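Long-range contact in rhamnosidase B (Bacillus sp., PDB 2OKX), which probably hydrolyses terminal alpha-L-rhamnose residues from glycosides, as an inverting glycoside hydrolase of family 78: residues I668-L682 against N691-V703. Numbering follows the deposited sequence.
Sequences IDDSGLLNMAGWNLL and NEGIVTHQNLFLV
N699 grips the backbone of L674 with both ends of its side-chain amide. OD1 of N699 accepts from L674 N at 2.7 Å, on a lone pair. ND2 of N699 donates to L674 O at 3.3 Å, again on a lone pair. The same ND2 also donates to V695 O, one residue before the helix. These three bonds fix the turn of the amide and tie the loop to the first turn of helix 696-715. Further along, G678 N donates to N691 O at 3.1 Å, and M676 N bonds weakly to G693 O.

One water joins four groups: it donates to L674 O and G693 O, and accepts from V695 N and Q698 NE2. A second water links L681 O to Q698 OE1.

Apolar contacts flank the polar centre. L682 CB sits over one face of the H697 ring, 3.5 Å from its centroid. V695 CG1 lies against the opposite face, offset toward the rim. NE2 of H697 is hydrogen-bonded to OE1 of Q689. L682 CD1 meets the F701 ring at its edge. With CG of L674 anti to the backbone N (chi1 -179°), its CD2 reaches the helix and packs 4.0 Å from L702 CD2, the two side chains crossing at about a right angle. L673 CD1 touches I694 CD1 at 3.7 Å.

The loop after helix 647-665 thus folds back on strand 694-695 and the N-terminal turns of helix 696-715, within the (alpha/alpha)6-barrel catalytic domain of GH78 rhamnosidases.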
loop_
_atom_site.group_PDB
_atom_site.type_symbol
_atom_site.label_atom_id
_atom_site.label_comp_id
_atom_site.label_asym_id
_atom_site.label_seq_id
_atom_site.Cartn_x
_atom_site.Cartn_y
_atom_site.Cartn_z
ATOM N N ILE A 668 23.893 -17.173 13.252
ATOM C CA ILE A 668 23.881 -18.627 13.353
ATOM C C ILE A 668 24.757 -18.943 14.561
ATOM O O ILE A 668 25.918 -18.536 14.612
ATOM C CB ILE A 668 24.483 -19.292 12.094
ATOM C CG1 ILE A 668 23.583 -19.024 10.882
ATOM C CG2 ILE A 668 24.639 -20.791 12.320
ATOM C CD1 ILE A 668 24.112 -19.596 9.575
ATOM N N ASP A 669 24.204 -19.655 15.537
ATOM C CA ASP A 669 24.955 -19.982 16.745
ATOM C C ASP A 669 25.476 -21.416 16.829
ATOM O O ASP A 669 25.557 -22.129 15.828
ATOM C CB ASP A 669 24.103 -19.688 17.980
ATOM C CG ASP A 669 22.791 -20.441 17.973
ATOM O OD1 ASP A 669 22.784 -21.624 17.570
ATOM O OD2 ASP A 669 21.769 -19.855 18.384
ATOM N N ASP A 670 25.825 -21.817 18.049
ATOM C CA ASP A 670 26.355 -23.145 18.352
ATOM C C ASP A 670 25.667 -24.287 17.622
ATOM O O ASP A 670 26.329 -25.147 17.039
ATOM C CB ASP A 670 26.269 -23.397 19.859
ATOM C CG ASP A 670 27.167 -22.476 20.649
ATOM O OD1 ASP A 670 27.070 -22.472 21.896
ATOM O OD2 ASP A 670 27.975 -21.760 20.020
ATOM N N SER A 671 24.339 -24.302 17.668
ATOM C CA SER A 671 23.561 -25.345 17.013
ATOM C C SER A 671 23.879 -25.405 15.522
ATOM O O SER A 671 23.624 -26.413 14.867
ATOM C CB SER A 671 22.067 -25.076 17.197
ATOM O OG SER A 671 21.694 -23.874 16.543
ATOM N N GLY A 672 24.439 -24.320 14.996
ATOM C CA GLY A 672 24.765 -24.263 13.582
ATOM C C GLY A 672 23.535 -23.901 12.769
ATOM O O GLY A 672 23.481 -24.133 11.562
ATOM N N LEU A 673 22.541 -23.329 13.445
ATOM C CA LEU A 673 21.293 -22.927 12.805
ATOM C C LEU A 673 21.025 -21.444 13.021
ATOM O O LEU A 673 21.517 -20.843 13.980
ATOM C CB LEU A 673 20.122 -23.738 13.372
ATOM C CG LEU A 673 20.167 -25.256 13.177
ATOM C CD1 LEU A 673 19.074 -25.917 13.999
ATOM C CD2 LEU A 673 20.008 -25.589 11.698
ATOM N N LEU A 674 20.241 -20.855 12.124
ATOM C CA LEU A 674 19.901 -19.443 12.229
ATOM C C LEU A 674 18.969 -19.246 13.418
ATOM O O LEU A 674 17.858 -19.779 13.440
ATOM C CB LEU A 674 19.214 -18.964 10.945
ATOM C CG LEU A 674 18.828 -17.483 10.906
ATOM C CD1 LEU A 674 20.080 -16.630 10.993
ATOM C CD2 LEU A 674 18.059 -17.181 9.620
ATOM N N ASN A 675 19.425 -18.488 14.410
ATOM C CA ASN A 675 18.620 -18.226 15.598
ATOM C C ASN A 675 18.451 -16.719 15.724
ATOM O O ASN A 675 19.433 -15.994 15.878
ATOM C CB ASN A 675 19.320 -18.770 16.846
ATOM C CG ASN A 675 18.383 -18.882 18.032
ATOM O OD1 ASN A 675 17.512 -18.036 18.228
ATOM N ND2 ASN A 675 18.564 -19.927 18.836
ATOM N N MET A 676 17.211 -16.244 15.667
ATOM C CA MET A 676 16.975 -14.808 15.750
ATOM C C MET A 676 15.762 -14.383 16.558
ATOM O O MET A 676 14.762 -15.093 16.633
ATOM C CB MET A 676 16.842 -14.220 14.345
ATOM C CG MET A 676 18.072 -14.360 13.484
ATOM S SD MET A 676 17.767 -13.703 11.850
ATOM C CE MET A 676 18.176 -11.987 12.096
ATOM N N ALA A 677 15.867 -13.202 17.155
ATOM C CA ALA A 677 14.778 -12.626 17.931
ATOM C C ALA A 677 14.203 -11.534 17.040
ATOM O O ALA A 677 14.726 -10.423 17.002
ATOM C CB ALA A 677 15.308 -12.025 19.229
ATOM N N GLY A 678 13.141 -11.861 16.310
ATOM C CA GLY A 678 12.537 -10.885 15.422
ATOM C C GLY A 678 11.300 -11.406 14.721
ATOM O O GLY A 678 10.749 -12.435 15.103
ATOM N N TRP A 679 10.862 -10.695 13.688
ATOM C CA TRP A 679 9.674 -11.083 12.935
ATOM C C TRP A 679 10.085 -12.153 11.925
ATOM O O TRP A 679 10.506 -11.843 10.814
ATOM C CB TRP A 679 9.103 -9.850 12.229
ATOM C CG TRP A 679 7.690 -9.986 11.749
ATOM C CD1 TRP A 679 6.824 -11.013 12.003
ATOM C CD2 TRP A 679 6.972 -9.044 10.944
ATOM N NE1 TRP A 679 5.611 -10.768 11.402
ATOM C CE2 TRP A 679 5.676 -9.566 10.745
ATOM C CE3 TRP A 679 7.300 -7.807 10.371
ATOM C CZ2 TRP A 679 4.704 -8.894 9.994
ATOM C CZ3 TRP A 679 6.331 -7.138 9.621
ATOM C CH2 TRP A 679 5.052 -7.685 9.442
ATOM N N ASN A 680 9.962 -13.414 12.331
ATOM C CA ASN A 680 10.340 -14.560 11.497
ATOM C C ASN A 680 9.147 -15.061 10.696
ATOM O O ASN A 680 8.731 -16.213 10.833
ATOM C CB ASN A 680 10.868 -15.678 12.399
ATOM C CG ASN A 680 11.941 -15.192 13.354
ATOM O OD1 ASN A 680 11.986 -15.598 14.519
ATOM N ND2 ASN A 680 12.816 -14.322 12.865
ATOM N N LEU A 681 8.622 -14.191 9.841
ATOM C CA LEU A 681 7.445 -14.493 9.040
ATOM C C LEU A 681 7.673 -15.124 7.673
ATOM O O LEU A 681 8.735 -14.988 7.068
ATOM C CB LEU A 681 6.635 -13.208 8.837
ATOM C CG LEU A 681 5.373 -13.302 7.975
ATOM C CD1 LEU A 681 4.283 -13.994 8.775
ATOM C CD2 LEU A 681 4.920 -11.911 7.542
ATOM N N LEU A 682 6.636 -15.808 7.200
ATOM C CA LEU A 682 6.622 -16.415 5.879
ATOM C C LEU A 682 5.209 -16.322 5.302
ATOM O O LEU A 682 5.002 -15.685 4.276
ATOM C CB LEU A 682 7.054 -17.885 5.907
ATOM C CG LEU A 682 6.913 -18.547 4.523
ATOM C CD1 LEU A 682 7.706 -17.751 3.489
ATOM C CD2 LEU A 682 7.393 -19.988 4.568
ATOM N N ASN A 691 8.640 -15.380 17.147
ATOM C CA ASN A 691 9.674 -14.362 17.015
ATOM C C ASN A 691 10.841 -14.839 17.870
ATOM O O ASN A 691 11.850 -14.149 18.014
ATOM C CB ASN A 691 9.169 -13.020 17.544
ATOM C CG ASN A 691 7.910 -12.554 16.846
ATOM O OD1 ASN A 691 7.912 -12.288 15.645
ATOM N ND2 ASN A 691 6.821 -12.452 17.599
ATOM N N GLU A 692 10.680 -16.039 18.421
ATOM C CA GLU A 692 11.657 -16.668 19.301
ATOM C C GLU A 692 13.014 -17.042 18.724
ATOM O O GLU A 692 13.866 -16.182 18.519
ATOM C CB GLU A 692 11.043 -17.914 19.945
ATOM C CG GLU A 692 9.884 -17.621 20.883
ATOM C CD GLU A 692 9.320 -18.879 21.510
ATOM O OE1 GLU A 692 8.356 -18.778 22.298
ATOM O OE2 GLU A 692 9.844 -19.970 21.208
ATOM N N GLY A 693 13.216 -18.331 18.466
ATOM C CA GLY A 693 14.508 -18.773 17.978
ATOM C C GLY A 693 14.701 -19.298 16.571
ATOM O O GLY A 693 14.778 -18.527 15.617
ATOM N N ILE A 694 14.796 -20.619 16.452
ATOM C CA ILE A 694 15.039 -21.281 15.174
ATOM C C ILE A 694 13.795 -21.627 14.362
ATOM O O ILE A 694 13.127 -22.627 14.623
ATOM C CB ILE A 694 15.851 -22.582 15.389
ATOM C CG1 ILE A 694 17.086 -22.288 16.241
ATOM C CG2 ILE A 694 16.282 -23.158 14.050
ATOM C CD1 ILE A 694 17.889 -23.522 16.600
ATOM N N VAL A 695 13.496 -20.795 13.369
ATOM C CA VAL A 695 12.345 -21.031 12.504
ATOM C C VAL A 695 12.867 -21.710 11.238
ATOM O O VAL A 695 13.703 -21.159 10.520
ATOM C CB VAL A 695 11.636 -19.709 12.150
ATOM C CG1 VAL A 695 10.414 -19.986 11.288
ATOM C CG2 VAL A 695 11.229 -18.988 13.434
ATOM N N THR A 696 12.367 -22.909 10.970
ATOM C CA THR A 696 12.820 -23.694 9.831
ATOM C C THR A 696 12.750 -23.033 8.456
ATOM O O THR A 696 13.754 -22.991 7.745
ATOM C CB THR A 696 12.081 -25.050 9.771
ATOM O OG1 THR A 696 12.203 -25.715 11.035
ATOM C CG2 THR A 696 12.689 -25.946 8.694
ATOM N N HIS A 697 11.591 -22.499 8.074
ATOM C CA HIS A 697 11.492 -21.897 6.745
ATOM C C HIS A 697 12.565 -20.859 6.405
ATOM O O HIS A 697 13.118 -20.897 5.305
ATOM C CB HIS A 697 10.078 -21.337 6.485
ATOM C CG HIS A 697 9.651 -20.248 7.420
ATOM N ND1 HIS A 697 10.352 -19.071 7.569
ATOM C CD2 HIS A 697 8.557 -20.136 8.210
ATOM C CE1 HIS A 697 9.707 -18.281 8.409
ATOM N NE2 HIS A 697 8.615 -18.903 8.812
ATOM N N GLN A 698 12.888 -19.948 7.320
ATOM C CA GLN A 698 13.919 -18.961 7.001
ATOM C C GLN A 698 15.325 -19.555 7.034
ATOM O O GLN A 698 16.254 -19.011 6.438
ATOM C CB GLN A 698 13.830 -17.732 7.918
ATOM C CG GLN A 698 13.699 -18.006 9.407
ATOM C CD GLN A 698 13.541 -16.714 10.198
ATOM O OE1 GLN A 698 12.769 -15.836 9.817
ATOM N NE2 GLN A 698 14.268 -16.597 11.304
ATOM N N ASN A 699 15.485 -20.676 7.726
ATOM C CA ASN A 699 16.784 -21.336 7.766
ATOM C C ASN A 699 17.015 -21.922 6.375
ATOM O O ASN A 699 18.112 -21.841 5.823
ATOM C CB ASN A 699 16.782 -22.444 8.821
ATOM C CG ASN A 699 17.361 -21.983 10.144
ATOM O OD1 ASN A 699 18.579 -21.999 10.339
ATOM N ND2 ASN A 699 16.494 -21.552 11.055
ATOM N N LEU A 700 15.956 -22.494 5.811
ATOM C CA LEU A 700 16.008 -23.090 4.481
ATOM C C LEU A 700 16.268 -22.036 3.405
ATOM O O LEU A 700 17.079 -22.246 2.504
ATOM C CB LEU A 700 14.697 -23.821 4.191
ATOM C CG LEU A 700 14.382 -25.033 5.076
ATOM C CD1 LEU A 700 12.932 -25.444 4.892
ATOM C CD2 LEU A 700 15.325 -26.186 4.727
ATOM N N PHE A 701 15.581 -20.899 3.498
ATOM C CA PHE A 701 15.768 -19.839 2.516
ATOM C C PHE A 701 17.152 -19.202 2.615
ATOM O O PHE A 701 17.666 -18.673 1.632
ATOM C CB PHE A 701 14.671 -18.776 2.658
ATOM C CG PHE A 701 13.419 -19.086 1.876
ATOM C CD1 PHE A 701 12.164 -18.985 2.470
ATOM C CD2 PHE A 701 13.496 -19.467 0.538
ATOM C CE1 PHE A 701 11.003 -19.258 1.748
ATOM C CE2 PHE A 701 12.339 -19.742 -0.196
ATOM C CZ PHE A 701 11.089 -19.637 0.412
ATOM N N LEU A 702 17.763 -19.251 3.793
ATOM C CA LEU A 702 19.100 -18.684 3.943
ATOM C C LEU A 702 20.075 -19.530 3.124
ATOM O O LEU A 702 20.990 -19.007 2.488
ATOM C CB LEU A 702 19.528 -18.672 5.413
ATOM C CG LEU A 702 20.953 -18.172 5.697
ATOM C CD1 LEU A 702 21.209 -16.846 4.996
ATOM C CD2 LEU A 702 21.140 -18.020 7.200
ATOM N N VAL A 703 19.867 -20.841 3.139
ATOM C CA VAL A 703 20.721 -21.743 2.375
ATOM C C VAL A 703 20.651 -21.352 0.903
ATOM O O VAL A 703 21.677 -21.100 0.268
ATOM C CB VAL A 703 20.261 -23.210 2.521
ATOM C CG1 VAL A 703 21.060 -24.107 1.580
ATOM C CG2 VAL A 703 20.438 -23.668 3.964
HETATM O O HOH W 1 15.322 -18.391 13.050
HETATM O O HOH W 2 11.540 -14.523 7.612
#